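Local coordinates for mandelate racemase/muconate lactonizing enzyme family protein (Azoarcus sp., PDB 2QDE) that is of unknown function but belongs to the enolase superfamily, pairing an N-terminal capping domain with a TIM-barrel-like domain that holds a barium ion, at residues F119-V123 against Y124-G128; G170-K173 against A174-M178; I367-E371 against D372-R376; A233-R236 against G237-T241; R58-Q62 against D63-S67. All coordinates share one frame; numbering follows the deposited sequence.

Interaction 1: F119-V123 against Y124-G128; sequences FGVPV and YQLLG
Val123 O is gripped by two successive amides: Leu126 N donates to it at 2.7 Å, and Leu127 N adds a weak bond at 3.1 Å. This closes the single short turn of helix 123-126, which follows a Schellman motif ending helix 101-119 in the N-terminal capping domain; Gly120, with positive phi, is the C-prime residue of that motif. Gln125 N to Pro122 O, at 3.0 Å, is a second i to i+3 bond. Pro122 lays CB over one face of the Tyr124 ring in a CH-pi contact, 3.7 Å from the centroid and 18° off the normal. Tyr124 CG sits between backbone N and carbonyl carbon (chi1 57°), which folds the ring back beneath the proline, and its OH is hydrogen-bonded to Asp361. Pro122 CD also runs beside Gln125 CG at 3.7 Å, both side chains pointing the same way. Phe119, Val121 and Gln125 pack on another subunit, placing this turn at an interface between copies. Leu126 CD2 touches both Phe119 CD2 and Val121 CG2, while Val123 CG1 meets Leu127 CD1 at 3.6 Å.

Interaction 2: G170-K173 against A174-M178; sequences GPLK and ADIAM
The flat carboxylate of Asp175 reaches back to the start of this turn, where it meets the backbone of Gly170. OD1 comes 3.0 Å from Gly170 N, with OD2 lying 3.6 Å from Gly170 CA; CG is anti to the carbonyl carbon (chi1 -71°), which brings the carboxylate back beside Gly170. The proline ring of Pro171, puckered C-gamma endo and preceded by a cis peptide bond, rests its CD against Ala174 CB at 4.0 Å. Pro171 is the N-cap residue of helix 172-186, the helix of a beta-alpha-beta crossover in the barrel domain, between strands 164-167 and 192-195. The Pro171 carbonyl opens the regular i to i+4 ladder: Asp175 N bonds to Pro171 O at 3.0 Å. On the next rung Ile176 N meets Leu172 O, also at 3.0 Å, and Ala177 N follows on Lys173 O. Leu172 and Ile176 pair one turn apart, their CD1 atoms 4.0 Å from each other. Ile176 also touches Tyr215, whereas Asp175 is packed on Ala168 and Trp200, so the inner side of this otherwise surface turn faces loops of the barrel. Ala177 CB lies 3.3 Å from Lys173 O.

Interaction 3: I367-E371 against D372-R376; sequences IELNE and DLVRR
Asn370 OD1 accepts from Leu373 N at 3.1 Å, a side-chain N-cap on helix 371-377. The asparagine has CG anti to its own N (chi1 178°), which swings the amide across the open end of the first turn; the N-H then approaches OD1 from well above the amide plane, 58° out of it. The same rotation brings Asn370 CG to 3.4 Å from Leu373 CB, the two side chains crossing at about a right angle. Main-chain bonds continue the turn, Val374 N to Asn370 O at 3.0 Å and Arg375 N to Glu371 O. Asp372 has its CG wedged between backbone N and carbonyl carbon (chi1 39°), and from this position OD1 takes Arg376 NH2 on its anti side at 3.2 Å in a salt bridge, one turn further along the helix. Glu371 sends its carboxylate to Lys37, in strand 31-40 of the N-terminal domain, where OE1 forms a salt bridge with NZ. Leu369 CD2 lies 4.4 Å from Val374 CG2, and the side chain also touches Leu304 of helix 303-315. Arg375 bends at chi3 and lays its guanidinium back over the helix start, with Glu371 O centred over one face, 3.7 Å above the plane.

Interaction 4: A233-R236 against G237-T241; sequences ARLR and GKVAT
Lys238 folds back along the end of helix 229-236: CB lies 3.8 Å from Leu235 O, and CG comes closer to the preceding carbonyl, 3.4 Å from Arg234 O. Bends at chi2 (-51°) and chi3 (-64°) then lead the chain away from the helix, past Tyr202 and Leu206 of helix 202-212, until NZ bonds to Val239 O of a neighbouring subunit. At the end of the helix the bonding pattern changes. Gly237 N is shared weakly between Ala233 O and Arg234 O, after which Leu235 O collects two donors, Lys238 N at 2.8 Å and, weakly, Val239 N at 3.0 Å. The turn thus leads from a helix of the TIM-barrel-like domain to strand 243-245, a helix-to-strand link of the barrel domain. With Val239 CG1 anti to the carbonyl carbon (chi1 -57°), CG2 falls between backbone N and carbonyl carbon, which presses this methyl to 3.3 Å from Leu235 O, while CG1 faces Leu235 CD1 at 4.2 Å. Leu235 continues inward onto Ile209, Pro223 and Ile243. Arg236 runs the other way, its guanidinium held by a salt bridge to Asp265, while Arg236 O and Val239 O both accept from Lys238 NZ of another subunit.

Interaction 5: R58-Q62 against D63-S67; sequences RGETQ and DSITS
Asp63 meets the preceding loop through its backbone, where a water accepts from Asp63 N at 3.0 Å and reaches Thr61 OG1 weakly; its carboxylate turns away to a salt bridge with Lys382. Ser64 folds OG back toward the loop, with OG anti to the carbonyl carbon (chi1 -70°), and there it lies 2.9 Å from Thr61 OG1. Ser64 OG also takes a weak bond from Thr61 N and donates to a second water at 2.7 Å, which in turn donates to Gly59 O, so this small hydroxyl ties two loop residues, Gly59 through water and Thr61, to the helix. Ile65 N bonds to Thr61 O at 3.0 Å, almost straight at 176°, and Ile65 CG1 lies across the Glu60 side chain, 3.9 Å from OE1. Glu60 OE2 takes Arg58 NH1 in a salt bridge, with OE2 in the plane of the Arg58 guanidinium, and both carboxylate oxygens are also held by backbone amides of Gln102 and Ala103. Thr66 bonds twice to Gln62 O, through N at 3.0 Å and OG1 at 2.9 Å, the hydroxyl coming from above the carbonyl plane. Ser67 N to Asp63 O is the next helical bond. Ser64 packs on Ser64 of another subunit. The whole is the N-terminal start of helix 62-78 in the capping domain, with Thr61 at the N-cap position.

In the fold
From the N terminus, interaction 5 comes first, where the loop after strand 45-49 enters helix 62-78. Interaction 1 follows at the end of helix 101-119; both belong to the N-terminal domain, their centres about 28 Å apart. Interaction 2 then starts helix 172-186 and interaction 4 ends helix 229-236, both in the barrel domain, on the same side of the chain's centre with nearest atoms about 12 Å apart. Interaction 3 closes the series at helix 371-377, about 8 Å from interaction 1 and 10 Å from interaction 5 between nearest atoms. Each is a local turn in one continuous stretch, so none nests in or crosses another. Interactions 1, 4 and 5 also touch other subunits.

Interaction 1: F119-V123 against Y124-G128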
loop_
_atom_site.group_PDB
_atom_site.type_symbol
_atom_site.label_atom_id
_atom_site.label_comp_id
_atom_site.label_asym_id
_atom_site.label_seq_id
_atom_site.Cartn_x
_atom_site.Cartn_y
_atom_site.Cartn_z
ATOM N N PHE A 119 5.867 28.267 -42.034
ATOM C CA PHE A 119 4.419 28.430 -42.132
ATOM C C PHE A 119 3.985 29.891 -42.040
ATOM O O PHE A 119 2.844 30.220 -42.355
ATOM C CB PHE A 119 3.699 27.635 -41.033
ATOM C CG PHE A 119 3.886 26.142 -41.121
ATOM C CD1 PHE A 119 4.451 25.546 -42.249
ATOM C CD2 PHE A 119 3.479 25.324 -40.068
ATOM C CE1 PHE A 119 4.607 24.154 -42.325
ATOM C CE2 PHE A 119 3.630 23.931 -40.138
ATOM C CZ PHE A 119 4.195 23.348 -41.263
ATOM N N GLY A 120 4.889 30.760 -41.597
ATOM C CA GLY A 120 4.564 32.172 -41.468
ATOM C C GLY A 120 3.732 32.496 -40.240
ATOM O O GLY A 120 2.940 33.448 -40.238
ATOM N N VAL A 121 3.914 31.713 -39.181
ATOM C CA VAL A 121 3.160 31.927 -37.953
ATOM C C VAL A 121 4.062 31.894 -36.724
ATOM O O VAL A 121 5.123 31.268 -36.738
ATOM C CB VAL A 121 2.079 30.837 -37.776
ATOM C CG1 VAL A 121 1.182 30.783 -39.007
ATOM C CG2 VAL A 121 2.747 29.482 -37.551
ATOM N N PRO A 122 3.649 32.576 -35.643
ATOM C CA PRO A 122 4.428 32.606 -34.403
ATOM C C PRO A 122 4.370 31.214 -33.773
ATOM O O PRO A 122 3.420 30.461 -34.006
ATOM C CB PRO A 122 3.697 33.638 -33.551
ATOM C CG PRO A 122 3.016 34.512 -34.558
ATOM C CD PRO A 122 2.514 33.510 -35.564
ATOM N N VAL A 123 5.369 30.874 -32.971
ATOM C CA VAL A 123 5.386 29.559 -32.357
ATOM C C VAL A 123 4.146 29.246 -31.511
ATOM O O VAL A 123 3.689 28.102 -31.496
ATOM C CB VAL A 123 6.660 29.360 -31.506
ATOM C CG1 VAL A 123 6.531 28.114 -30.655
ATOM C CG2 VAL A 123 7.870 29.229 -32.427
ATOM N N TYR A 124 3.587 30.243 -30.826
ATOM C CA TYR A 124 2.420 29.963 -30.000
ATOM C C TYR A 124 1.261 29.380 -30.798
ATOM O O TYR A 124 0.414 28.686 -30.238
ATOM C CB TYR A 124 1.973 31.196 -29.204
ATOM C CG TYR A 124 1.652 32.440 -29.997
ATOM C CD1 TYR A 124 0.544 32.495 -30.845
ATOM C CD2 TYR A 124 2.433 33.586 -29.856
ATOM C CE1 TYR A 124 0.220 33.673 -31.534
ATOM C CE2 TYR A 124 2.122 34.767 -30.542
ATOM C CZ TYR A 124 1.018 34.802 -31.375
ATOM O OH TYR A 124 0.721 35.974 -32.038
ATOM N N GLN A 125 1.230 29.650 -32.103
ATOM C CA GLN A 125 0.184 29.103 -32.960
ATOM C C GLN A 125 0.407 27.601 -33.119
ATOM O O GLN A 125 -0.536 26.843 -33.350
ATOM C CB GLN A 125 0.203 29.763 -34.344
ATOM C CG GLN A 125 -0.165 31.233 -34.342
ATOM C CD GLN A 125 -1.591 31.483 -33.887
ATOM O OE1 GLN A 125 -1.990 31.077 -32.794
ATOM N NE2 GLN A 125 -2.368 32.170 -34.726
ATOM N N LEU A 126 1.664 27.180 -33.006
ATOM C CA LEU A 126 2.015 25.772 -33.124
ATOM C C LEU A 126 1.780 25.049 -31.803
ATOM O O LEU A 126 1.676 23.830 -31.773
ATOM C CB LEU A 126 3.490 25.606 -33.500
ATOM C CG LEU A 126 4.033 26.216 -34.797
ATOM C CD1 LEU A 126 5.499 25.844 -34.933
ATOM C CD2 LEU A 126 3.240 25.713 -35.994
ATOM N N LEU A 127 1.705 25.809 -30.714
ATOM C CA LEU A 127 1.521 25.224 -29.390
ATOM C C LEU A 127 0.085 25.309 -28.869
ATOM O O LEU A 127 -0.151 25.174 -27.670
ATOM C CB LEU A 127 2.481 25.897 -28.396
ATOM C CG LEU A 127 3.968 25.842 -28.779
ATOM C CD1 LEU A 127 4.802 26.676 -27.806
ATOM C CD2 LEU A 127 4.436 24.397 -28.784
ATOM N N GLY A 128 -0.869 25.539 -29.766
ATOM C CA GLY A 128 -2.257 25.612 -29.344
ATOM C C GLY A 128 -2.940 26.968 -29.436
ATOM O O GLY A 128 -4.098 27.098 -29.033
#

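Interaction 2: G170-K173 against A174-M178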
loop_
_atom_site.group_PDB
_atom_site.type_symbol
_atom_site.label_atom_id
_atom_site.label_comp_id
_atom_site.label_asym_id
_atom_site.label_seq_id
_atom_site.Cartn_x
_atom_site.Cartn_y
_atom_site.Cartn_z
ATOM N N GLY A 170 22.101 30.053 3.151
ATOM C CA GLY A 170 22.450 29.643 4.499
ATOM C C GLY A 170 23.650 30.448 4.964
ATOM O O GLY A 170 24.228 31.226 4.189
ATOM N N PRO A 171 24.061 30.303 6.226
ATOM C CA PRO A 171 23.523 29.441 7.287
ATOM C C PRO A 171 22.117 29.803 7.786
ATOM O O PRO A 171 21.498 30.750 7.304
ATOM C CB PRO A 171 24.580 29.555 8.385
ATOM C CG PRO A 171 25.113 30.951 8.171
ATOM C CD PRO A 171 25.273 31.010 6.685
ATOM N N LEU A 172 21.622 29.043 8.759
ATOM C CA LEU A 172 20.286 29.263 9.316
ATOM C C LEU A 172 19.988 30.708 9.716
ATOM O O LEU A 172 18.910 31.233 9.431
ATOM C CB LEU A 172 20.076 28.345 10.522
ATOM C CG LEU A 172 18.768 28.493 11.308
ATOM C CD1 LEU A 172 17.563 28.297 10.381
ATOM C CD2 LEU A 172 18.755 27.467 12.438
ATOM N N LYS A 173 20.939 31.348 10.387
ATOM C CA LYS A 173 20.763 32.730 10.820
ATOM C C LYS A 173 20.599 33.680 9.642
ATOM O O LYS A 173 19.775 34.601 9.683
ATOM C CB LYS A 173 21.960 33.164 11.667
ATOM C CG LYS A 173 22.111 32.360 12.940
ATOM C CD LYS A 173 21.113 32.802 14.008
ATOM C CE LYS A 173 21.525 34.142 14.631
ATOM N NZ LYS A 173 20.751 34.478 15.874
ATOM N N ALA A 174 21.391 33.458 8.595
ATOM C CA ALA A 174 21.345 34.291 7.395
ATOM C C ALA A 174 20.004 34.138 6.679
ATOM O O ALA A 174 19.426 35.123 6.209
ATOM C CB ALA A 174 22.485 33.911 6.461
ATOM N N ASP A 175 19.516 32.905 6.588
ATOM C CA ASP A 175 18.229 32.650 5.944
ATOM C C ASP A 175 17.119 33.354 6.729
ATOM O O ASP A 175 16.276 34.038 6.145
ATOM C CB ASP A 175 17.937 31.142 5.869
ATOM C CG ASP A 175 18.835 30.409 4.869
ATOM O OD1 ASP A 175 19.447 31.068 3.999
ATOM O OD2 ASP A 175 18.921 29.163 4.946
ATOM N N ILE A 176 17.116 33.190 8.051
ATOM C CA ILE A 176 16.107 33.841 8.889
ATOM C C ILE A 176 16.158 35.356 8.734
ATOM O O ILE A 176 15.126 36.008 8.538
ATOM C CB ILE A 176 16.303 33.522 10.393
ATOM C CG1 ILE A 176 15.929 32.064 10.674
ATOM C CG2 ILE A 176 15.442 34.461 11.242
ATOM C CD1 ILE A 176 16.187 31.628 12.112
ATOM N N ALA A 177 17.365 35.910 8.825
ATOM C CA ALA A 177 17.565 37.352 8.712
ATOM C C ALA A 177 17.044 37.912 7.391
ATOM O O ALA A 177 16.364 38.945 7.368
ATOM C CB ALA A 177 19.050 37.683 8.876
ATOM N N MET A 178 17.360 37.232 6.292
ATOM C CA MET A 178 16.922 37.671 4.965
ATOM C C MET A 178 15.399 37.734 4.876
ATOM O O MET A 178 14.826 38.772 4.526
ATOM C CB MET A 178 17.471 36.721 3.893
ATOM C CG MET A 178 17.040 37.034 2.460
ATOM S SD MET A 178 17.733 35.851 1.245
ATOM C CE MET A 178 16.688 34.417 1.516
#

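Interaction 3: I367-E371 against D372-R376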
loop_
_atom_site.group_PDB
_atom_site.type_symbol
_atom_site.label_atom_id
_atom_site.label_comp_id
_atom_site.label_asym_id
_atom_site.label_seq_id
_atom_site.Cartn_x
_atom_site.Cartn_y
_atom_site.Cartn_z
ATOM N N ILE A 367 12.242 36.307 -33.201
ATOM C CA ILE A 367 13.469 36.985 -32.798
ATOM C C ILE A 367 14.420 37.251 -33.970
ATOM O O ILE A 367 14.602 36.402 -34.849
ATOM C CB ILE A 367 14.238 36.153 -31.736
ATOM C CG1 ILE A 367 13.372 35.972 -30.482
ATOM C CG2 ILE A 367 15.564 36.831 -31.392
ATOM C CD1 ILE A 367 13.071 37.258 -29.744
ATOM N N GLU A 368 15.031 38.433 -33.955
ATOM C CA GLU A 368 15.999 38.858 -34.971
ATOM C C GLU A 368 17.337 39.010 -34.256
ATOM O O GLU A 368 17.474 39.847 -33.362
ATOM C CB GLU A 368 15.604 40.214 -35.553
ATOM C CG GLU A 368 14.186 40.292 -36.060
ATOM C CD GLU A 368 14.064 39.847 -37.492
ATOM O OE1 GLU A 368 14.688 38.821 -37.854
ATOM O OE2 GLU A 368 13.339 40.520 -38.258
ATOM N N LEU A 369 18.320 38.210 -34.645
ATOM C CA LEU A 369 19.626 38.268 -34.002
ATOM C C LEU A 369 20.520 39.421 -34.441
ATOM O O LEU A 369 20.574 39.781 -35.619
ATOM C CB LEU A 369 20.399 36.960 -34.222
ATOM C CG LEU A 369 20.072 35.734 -33.366
ATOM C CD1 LEU A 369 21.031 34.611 -33.721
ATOM C CD2 LEU A 369 20.196 36.075 -31.887
ATOM N N ASN A 370 21.215 40.003 -33.475
ATOM C CA ASN A 370 22.163 41.060 -33.764
ATOM C C ASN A 370 23.415 40.235 -34.068
ATOM O O ASN A 370 24.159 39.876 -33.159
ATOM C CB ASN A 370 22.380 41.929 -32.523
ATOM C CG ASN A 370 23.404 43.022 -32.749
ATOM O OD1 ASN A 370 24.323 42.867 -33.555
ATOM N ND2 ASN A 370 23.267 44.124 -32.023
ATOM N N GLU A 371 23.621 39.915 -35.343
ATOM C CA GLU A 371 24.750 39.084 -35.763
ATOM C C GLU A 371 26.142 39.538 -35.320
ATOM O O GLU A 371 26.945 38.720 -34.859
ATOM C CB GLU A 371 24.749 38.916 -37.287
ATOM C CG GLU A 371 23.513 38.232 -37.864
ATOM C CD GLU A 371 23.306 36.816 -37.348
ATOM O OE1 GLU A 371 24.300 36.143 -36.983
ATOM O OE2 GLU A 371 22.136 36.363 -37.329
ATOM N N ASP A 372 26.449 40.824 -35.464
ATOM C CA ASP A 372 27.768 41.273 -35.059
ATOM C C ASP A 372 27.975 41.186 -33.547
ATOM O O ASP A 372 29.080 40.891 -33.089
ATOM C CB ASP A 372 28.064 42.683 -35.608
ATOM C CG ASP A 372 26.872 43.603 -35.562
ATOM O OD1 ASP A 372 26.562 44.098 -34.455
ATOM O OD2 ASP A 372 26.248 43.845 -36.635
ATOM N N LEU A 373 26.919 41.410 -32.768
ATOM C CA LEU A 373 27.038 41.308 -31.314
ATOM C C LEU A 373 27.309 39.848 -30.967
ATOM O O LEU A 373 28.087 39.542 -30.060
ATOM C CB LEU A 373 25.751 41.779 -30.624
ATOM C CG LEU A 373 25.667 41.588 -29.105
ATOM C CD1 LEU A 373 26.829 42.280 -28.414
ATOM C CD2 LEU A 373 24.340 42.145 -28.602
ATOM N N VAL A 374 26.667 38.945 -31.699
ATOM C CA VAL A 374 26.868 37.524 -31.464
ATOM C C VAL A 374 28.350 37.207 -31.642
ATOM O O VAL A 374 28.959 36.537 -30.806
ATOM C CB VAL A 374 26.045 36.674 -32.438
ATOM C CG1 VAL A 374 26.551 35.240 -32.439
ATOM C CG2 VAL A 374 24.578 36.709 -32.031
ATOM N N ARG A 375 28.932 37.691 -32.734
ATOM C CA ARG A 375 30.349 37.455 -32.977
ATOM C C ARG A 375 31.193 38.017 -31.839
ATOM O O ARG A 375 32.162 37.391 -31.426
ATOM C CB ARG A 375 30.787 38.075 -34.306
ATOM C CG ARG A 375 30.447 37.231 -35.514
ATOM C CD ARG A 375 31.078 37.804 -36.769
ATOM N NE ARG A 375 30.376 39.000 -37.234
ATOM C CZ ARG A 375 29.213 38.983 -37.885
ATOM N NH1 ARG A 375 28.613 37.831 -38.153
ATOM N NH2 ARG A 375 28.648 40.121 -38.268
ATOM N N ARG A 376 30.818 39.185 -31.321
ATOM C CA ARG A 376 31.566 39.792 -30.227
ATOM C C ARG A 376 31.472 39.003 -28.921
ATOM O O ARG A 376 32.371 39.084 -28.082
ATOM C CB ARG A 376 31.099 41.236 -29.979
ATOM C CG ARG A 376 31.574 42.239 -31.022
ATOM C CD ARG A 376 31.367 43.678 -30.564
ATOM N NE ARG A 376 29.973 44.108 -30.626
ATOM C CZ ARG A 376 29.331 44.384 -31.759
ATOM N NH1 ARG A 376 29.961 44.277 -32.932
ATOM N NH2 ARG A 376 28.057 44.764 -31.725
#

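Interaction 4: A233-R236 against G237-T241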
loop_
_atom_site.group_PDB
_atom_site.type_symbol
_atom_site.label_atom_id
_atom_site.label_comp_id
_atom_site.label_asym_id
_atom_site.label_seq_id
_atom_site.Cartn_x
_atom_site.Cartn_y
_atom_site.Cartn_z
ATOM N N ALA A 233 8.006 13.893 0.773
ATOM C CA ALA A 233 6.703 13.488 1.282
ATOM C C ALA A 233 6.754 13.537 2.809
ATOM O O ALA A 233 5.879 14.120 3.441
ATOM C CB ALA A 233 6.357 12.072 0.809
ATOM N N ARG A 234 7.797 12.949 3.390
ATOM C CA ARG A 234 7.942 12.926 4.846
ATOM C C ARG A 234 7.986 14.342 5.444
ATOM O O ARG A 234 7.533 14.563 6.574
ATOM C CB ARG A 234 9.208 12.164 5.245
ATOM C CG ARG A 234 9.275 11.835 6.732
ATOM C CD ARG A 234 10.677 11.430 7.165
ATOM N NE ARG A 234 11.231 10.386 6.313
ATOM C CZ ARG A 234 12.301 10.547 5.539
ATOM N NH1 ARG A 234 12.930 11.710 5.510
ATOM N NH2 ARG A 234 12.742 9.541 4.796
ATOM N N LEU A 235 8.528 15.290 4.684
ATOM C CA LEU A 235 8.623 16.675 5.131
ATOM C C LEU A 235 7.238 17.295 5.141
ATOM O O LEU A 235 6.866 17.991 6.086
ATOM C CB LEU A 235 9.537 17.479 4.198
ATOM C CG LEU A 235 9.883 18.906 4.623
ATOM C CD1 LEU A 235 10.600 18.883 5.967
ATOM C CD2 LEU A 235 10.782 19.554 3.568
ATOM N N ARG A 236 6.479 17.043 4.081
ATOM C CA ARG A 236 5.127 17.574 3.970
ATOM C C ARG A 236 4.273 17.109 5.151
ATOM O O ARG A 236 3.268 17.735 5.481
ATOM C CB ARG A 236 4.479 17.129 2.653
ATOM C CG ARG A 236 5.163 17.683 1.412
ATOM C CD ARG A 236 4.365 17.440 0.126
ATOM N NE ARG A 236 3.024 18.003 0.226
ATOM C CZ ARG A 236 1.948 17.306 0.564
ATOM N NH1 ARG A 236 2.054 16.010 0.817
ATOM N NH2 ARG A 236 0.780 17.919 0.697
ATOM N N GLY A 237 4.686 16.015 5.786
ATOM C CA GLY A 237 3.945 15.494 6.919
ATOM C C GLY A 237 4.368 16.101 8.248
ATOM O O GLY A 237 3.761 15.820 9.283
ATOM N N LYS A 238 5.411 16.928 8.233
ATOM C CA LYS A 238 5.896 17.550 9.457
ATOM C C LYS A 238 5.819 19.079 9.431
ATOM O O LYS A 238 6.020 19.721 10.464
ATOM C CB LYS A 238 7.349 17.140 9.741
ATOM C CG LYS A 238 7.618 15.635 9.819
ATOM C CD LYS A 238 6.667 14.900 10.765
ATOM C CE LYS A 238 6.804 15.339 12.207
ATOM N NZ LYS A 238 5.962 14.469 13.100
ATOM N N VAL A 239 5.548 19.664 8.264
ATOM C CA VAL A 239 5.460 21.120 8.162
ATOM C C VAL A 239 4.180 21.575 7.476
ATOM O O VAL A 239 3.607 20.857 6.658
ATOM C CB VAL A 239 6.662 21.726 7.384
ATOM C CG1 VAL A 239 7.963 21.334 8.056
ATOM C CG2 VAL A 239 6.638 21.270 5.932
ATOM N N ALA A 240 3.752 22.790 7.796
ATOM C CA ALA A 240 2.534 23.338 7.220
ATOM C C ALA A 240 2.782 23.992 5.869
ATOM O O ALA A 240 1.963 23.888 4.956
ATOM C CB ALA A 240 1.925 24.355 8.178
ATOM N N THR A 241 3.920 24.670 5.754
ATOM C CA THR A 241 4.288 25.385 4.538
ATOM C C THR A 241 4.295 24.495 3.301
ATOM O O THR A 241 4.892 23.421 3.300
ATOM C CB THR A 241 5.677 26.032 4.694
ATOM O OG1 THR A 241 5.749 26.693 5.963
ATOM C CG2 THR A 241 5.921 27.046 3.579
#

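Interaction 5: R58-Q62 against D63-S67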
loop_
_atom_site.group_PDB
_atom_site.type_symbol
_atom_site.label_atom_id
_atom_site.label_comp_id
_atom_site.label_asym_id
_atom_site.label_seq_id
_atom_site.Cartn_x
_atom_site.Cartn_y
_atom_site.Cartn_z
ATOM N N ARG A 58 21.573 21.324 -14.171
ATOM C CA ARG A 58 21.348 20.516 -15.365
ATOM C C ARG A 58 22.478 19.513 -15.636
ATOM O O ARG A 58 22.235 18.404 -16.107
ATOM C CB ARG A 58 21.174 21.445 -16.574
ATOM C CG ARG A 58 20.787 20.760 -17.884
ATOM C CD ARG A 58 19.298 20.430 -17.927
ATOM N NE ARG A 58 18.934 19.366 -17.002
ATOM C CZ ARG A 58 19.284 18.092 -17.148
ATOM N NH1 ARG A 58 20.013 17.708 -18.194
ATOM N NH2 ARG A 58 18.916 17.197 -16.236
ATOM N N GLY A 59 23.714 19.905 -15.344
ATOM C CA GLY A 59 24.838 19.016 -15.582
ATOM C C GLY A 59 25.387 19.082 -17.003
ATOM O O GLY A 59 26.243 18.275 -17.385
ATOM N N GLU A 60 24.903 20.037 -17.792
ATOM C CA GLU A 60 25.379 20.181 -19.164
ATOM C C GLU A 60 26.269 21.413 -19.325
ATOM O O GLU A 60 26.135 22.395 -18.594
ATOM C CB GLU A 60 24.188 20.226 -20.128
ATOM C CG GLU A 60 23.428 18.895 -20.159
ATOM C CD GLU A 60 22.171 18.932 -21.014
ATOM O OE1 GLU A 60 22.287 19.058 -22.254
ATOM O OE2 GLU A 60 21.065 18.829 -20.435
ATOM N N THR A 61 27.190 21.345 -20.277
ATOM C CA THR A 61 28.118 22.437 -20.522
ATOM C C THR A 61 28.091 22.833 -21.986
ATOM O O THR A 61 27.458 22.172 -22.802
ATOM C CB THR A 61 29.569 22.029 -20.192
ATOM O OG1 THR A 61 29.961 20.944 -21.049
ATOM C CG2 THR A 61 29.690 21.601 -18.728
ATOM N N GLN A 62 28.789 23.915 -22.309
ATOM C CA GLN A 62 28.857 24.374 -23.684
ATOM C C GLN A 62 29.337 23.229 -24.552
ATOM O O GLN A 62 28.732 22.933 -25.574
ATOM C CB GLN A 62 29.826 25.540 -23.821
ATOM C CG GLN A 62 29.338 26.840 -23.242
ATOM C CD GLN A 62 30.317 27.955 -23.521
ATOM O OE1 GLN A 62 31.510 27.826 -23.227
ATOM N NE2 GLN A 62 29.829 29.052 -24.091
ATOM N N ASP A 63 30.423 22.583 -24.129
ATOM C CA ASP A 63 30.983 21.471 -24.891
ATOM C C ASP A 63 30.055 20.254 -24.941
ATOM O O ASP A 63 29.980 19.583 -25.970
ATOM C CB ASP A 63 32.377 21.102 -24.351
ATOM C CG ASP A 63 33.426 22.189 -24.643
ATOM O OD1 ASP A 63 33.125 23.110 -25.438
ATOM O OD2 ASP A 63 34.551 22.128 -24.089
ATOM N N SER A 64 29.336 19.980 -23.847
ATOM C CA SER A 64 28.382 18.862 -23.807
ATOM C C SER A 64 27.376 19.022 -24.927
ATOM O O SER A 64 27.187 18.145 -25.762
ATOM C CB SER A 64 27.571 18.853 -22.505
ATOM O OG SER A 64 28.371 18.514 -21.409
ATOM N N ILE A 65 26.703 20.161 -24.903
ATOM C CA ILE A 65 25.681 20.474 -25.880
ATOM C C ILE A 65 26.231 20.495 -27.304
ATOM O O ILE A 65 25.626 19.939 -28.223
ATOM C CB ILE A 65 25.036 21.830 -25.540
ATOM C CG1 ILE A 65 24.415 21.754 -24.139
ATOM C CG2 ILE A 65 23.990 22.198 -26.592
ATOM C CD1 ILE A 65 23.996 23.096 -23.562
ATOM N N THR A 66 27.389 21.121 -27.481
ATOM C CA THR A 66 27.983 21.210 -28.801
ATOM C C THR A 66 28.303 19.840 -29.374
ATOM O O THR A 66 28.015 19.566 -30.539
ATOM C CB THR A 66 29.262 22.075 -28.781
ATOM O OG1 THR A 66 28.919 23.420 -28.419
ATOM C CG2 THR A 66 29.926 22.078 -30.159
ATOM N N SER A 67 28.885 18.969 -28.560
ATOM C CA SER A 67 29.231 17.645 -29.043
ATOM C C SER A 67 28.002 16.785 -29.315
ATOM O O SER A 67 27.896 16.167 -30.374
ATOM C CB SER A 67 30.142 16.931 -28.049
ATOM O OG SER A 67 30.508 15.665 -28.560
HETATM O O HOH W 1 28.204 17.111 -19.155
HETATM O O HOH W 2 32.107 23.467 -21.868
#